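Local coordinates for protein D-alanyl transferase DltD (Enterococcus faecalis, PDB 6O93) that probably transfers D-alanine to lipoteichoic acid in the Gram-positive cell wall, as a membrane-associated member of the SGNH hydrolase clan, at residues S58-K63 with A357-V362. Numbering follows the deposited sequence.
Sequences SVLSEK and AVDRQV
Leu60 lays one methyl over a flat face of the Asp359 carboxylate: CD1 sits 3.4 Å from Asp359 CG, and that line runs within about 15° of the normal to the carboxylate plane. The same methyl is 3.3 Å from Asp359 OD2, while Leu60 CB stands above the same face, 3.9 Å from Asp359 OD1. Only 106 Å² is buried in all, and the helix backbones stay apart, with CA of Leu60 and CA of Asp359 separated by 7.9 Å. Both side chains point into this gap; with CG anti to the backbone N (chi1 179°), Asp359 carries its carboxylate out to meet the leucine methyl.

Helix 57-63 lies in the beta-alpha-beta connection from strand 40-44 to the edge strand 69-73 of the parallel sheet, in a fold consistent with the SGNH hydrolase clan. Helix 352-367 packs Val358 and Val362 on the inner strand 289-294, so the contact joins two helices flanking the sheet.

Both carboxylate oxygens have polar partners outside the two segments; OD1 forms a salt bridge with Arg66 NH1, just after the end of helix 57-63. Ser61 OG, 4.5 Å from Asp359 OD1, instead hydrogen-bonds Pro57 O one turn back and has a weak bond to Arg66 NH1.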
loop_
_atom_site.group_PDB
_atom_site.type_symbol
_atom_site.label_atom_id
_atom_site.label_comp_id
_atom_site.label_asym_id
_atom_site.label_seq_id
_atom_site.Cartn_x
_atom_site.Cartn_y
_atom_site.Cartn_z
ATOM N N SER A 58 0.608 -9.753 -10.745
ATOM C CA SER A 58 1.795 -9.569 -11.574
ATOM C C SER A 58 2.017 -10.753 -12.505
ATOM O O SER A 58 2.507 -10.578 -13.627
ATOM C CB SER A 58 3.028 -9.356 -10.693
ATOM O OG SER A 58 2.950 -8.128 -9.989
ATOM N N VAL A 59 1.665 -11.961 -12.063
ATOM C CA VAL A 59 1.873 -13.147 -12.888
ATOM C C VAL A 59 0.743 -13.305 -13.895
ATOM O O VAL A 59 0.982 -13.593 -15.073
ATOM C CB VAL A 59 2.013 -14.393 -11.997
ATOM C CG1 VAL A 59 2.251 -15.632 -12.850
ATOM C CG2 VAL A 59 3.141 -14.204 -10.992
ATOM N N LEU A 60 -0.503 -13.124 -13.451
ATOM C CA LEU A 60 -1.638 -13.263 -14.356
ATOM C C LEU A 60 -1.589 -12.222 -15.468
ATOM O O LEU A 60 -1.921 -12.520 -16.621
ATOM C CB LEU A 60 -2.947 -13.151 -13.570
ATOM C CG LEU A 60 -3.203 -14.259 -12.542
ATOM C CD1 LEU A 60 -4.408 -13.937 -11.679
ATOM C CD2 LEU A 60 -3.397 -15.599 -13.235
ATOM N N SER A 61 -1.175 -10.994 -15.144
ATOM C CA SER A 61 -1.116 -9.948 -16.161
ATOM C C SER A 61 -0.070 -10.269 -17.222
ATOM O O SER A 61 -0.287 -10.012 -18.411
ATOM C CB SER A 61 -0.821 -8.598 -15.510
ATOM O OG SER A 61 -1.909 -8.167 -14.712
ATOM N N GLU A 62 1.070 -10.827 -16.810
ATOM C CA GLU A 62 2.104 -11.205 -17.770
ATOM C C GLU A 62 1.698 -12.446 -18.557
ATOM O O GLU A 62 1.932 -12.525 -19.769
ATOM C CB GLU A 62 3.426 -11.440 -17.039
ATOM C CG GLU A 62 4.633 -11.652 -17.943
ATOM C CD GLU A 62 5.001 -10.409 -18.729
ATOM O OE1 GLU A 62 4.721 -10.365 -19.944
ATOM O OE2 GLU A 62 5.561 -9.471 -18.128
ATOM N N LYS A 63 1.087 -13.425 -17.885
ATOM C CA LYS A 63 0.708 -14.663 -18.558
ATOM C C LYS A 63 -0.255 -14.397 -19.706
ATOM O O LYS A 63 -0.128 -14.991 -20.783
ATOM C CB LYS A 63 0.085 -15.634 -17.554
ATOM C CG LYS A 63 -0.407 -16.948 -18.156
ATOM C CD LYS A 63 0.707 -17.711 -18.853
ATOM C CE LYS A 63 0.242 -19.098 -19.274
ATOM N NZ LYS A 63 1.306 -19.873 -19.964
ATOM N N ALA A 357 -9.085 -13.576 -6.718
ATOM C CA ALA A 357 -10.290 -12.766 -6.579
ATOM C C ALA A 357 -9.979 -11.286 -6.754
ATOM O O ALA A 357 -10.715 -10.565 -7.438
ATOM C CB ALA A 357 -10.940 -13.023 -5.219
ATOM N N VAL A 358 -8.891 -10.813 -6.142
ATOM C CA VAL A 358 -8.496 -9.417 -6.311
ATOM C C VAL A 358 -8.177 -9.133 -7.771
ATOM O O VAL A 358 -8.587 -8.105 -8.325
ATOM C CB VAL A 358 -7.301 -9.084 -5.397
ATOM C CG1 VAL A 358 -6.719 -7.726 -5.758
ATOM C CG2 VAL A 358 -7.723 -9.112 -3.936
ATOM N N ASP A 359 -7.449 -10.043 -8.419
ATOM C CA ASP A 359 -7.080 -9.847 -9.817
ATOM C C ASP A 359 -8.310 -9.648 -10.696
ATOM O O ASP A 359 -8.301 -8.814 -11.609
ATOM C CB ASP A 359 -6.263 -11.040 -10.313
ATOM C CG ASP A 359 -5.863 -10.904 -11.765
ATOM O OD1 ASP A 359 -4.890 -10.169 -12.047
ATOM O OD2 ASP A 359 -6.527 -11.525 -12.622
ATOM N N ARG A 360 -9.377 -10.412 -10.449
ATOM C CA ARG A 360 -10.586 -10.246 -11.249
ATOM C C ARG A 360 -11.179 -8.857 -11.055
ATOM O O ARG A 360 -11.582 -8.204 -12.025
ATOM C CB ARG A 360 -11.613 -11.321 -10.894
ATOM C CG ARG A 360 -12.966 -11.103 -11.557
ATOM C CD ARG A 360 -13.837 -12.348 -11.513
ATOM N NE ARG A 360 -14.188 -12.743 -10.152
ATOM C CZ ARG A 360 -15.043 -13.717 -9.854
ATOM N NH1 ARG A 360 -15.641 -14.398 -10.822
ATOM N NH2 ARG A 360 -15.302 -14.012 -8.588
ATOM N N GLN A 361 -11.232 -8.383 -9.810
ATOM C CA GLN A 361 -11.762 -7.050 -9.555
ATOM C C GLN A 361 -10.868 -5.977 -10.163
ATOM O O GLN A 361 -11.367 -4.985 -10.706
ATOM C CB GLN A 361 -11.928 -6.833 -8.052
ATOM C CG GLN A 361 -12.898 -7.808 -7.405
ATOM C CD GLN A 361 -14.257 -7.796 -8.075
ATOM O OE1 GLN A 361 -14.802 -6.734 -8.378
ATOM N NE2 GLN A 361 -14.806 -8.980 -8.328
ATOM N N VAL A 362 -9.547 -6.155 -10.088
ATOM C CA VAL A 362 -8.636 -5.195 -10.708
ATOM C C VAL A 362 -8.837 -5.177 -12.218
ATOM O O VAL A 362 -8.952 -4.112 -12.836
ATOM C CB VAL A 362 -7.176 -5.517 -10.342
ATOM C CG1 VAL A 362 -6.225 -4.692 -11.198
ATOM C CG2 VAL A 362 -6.922 -5.254 -8.869
#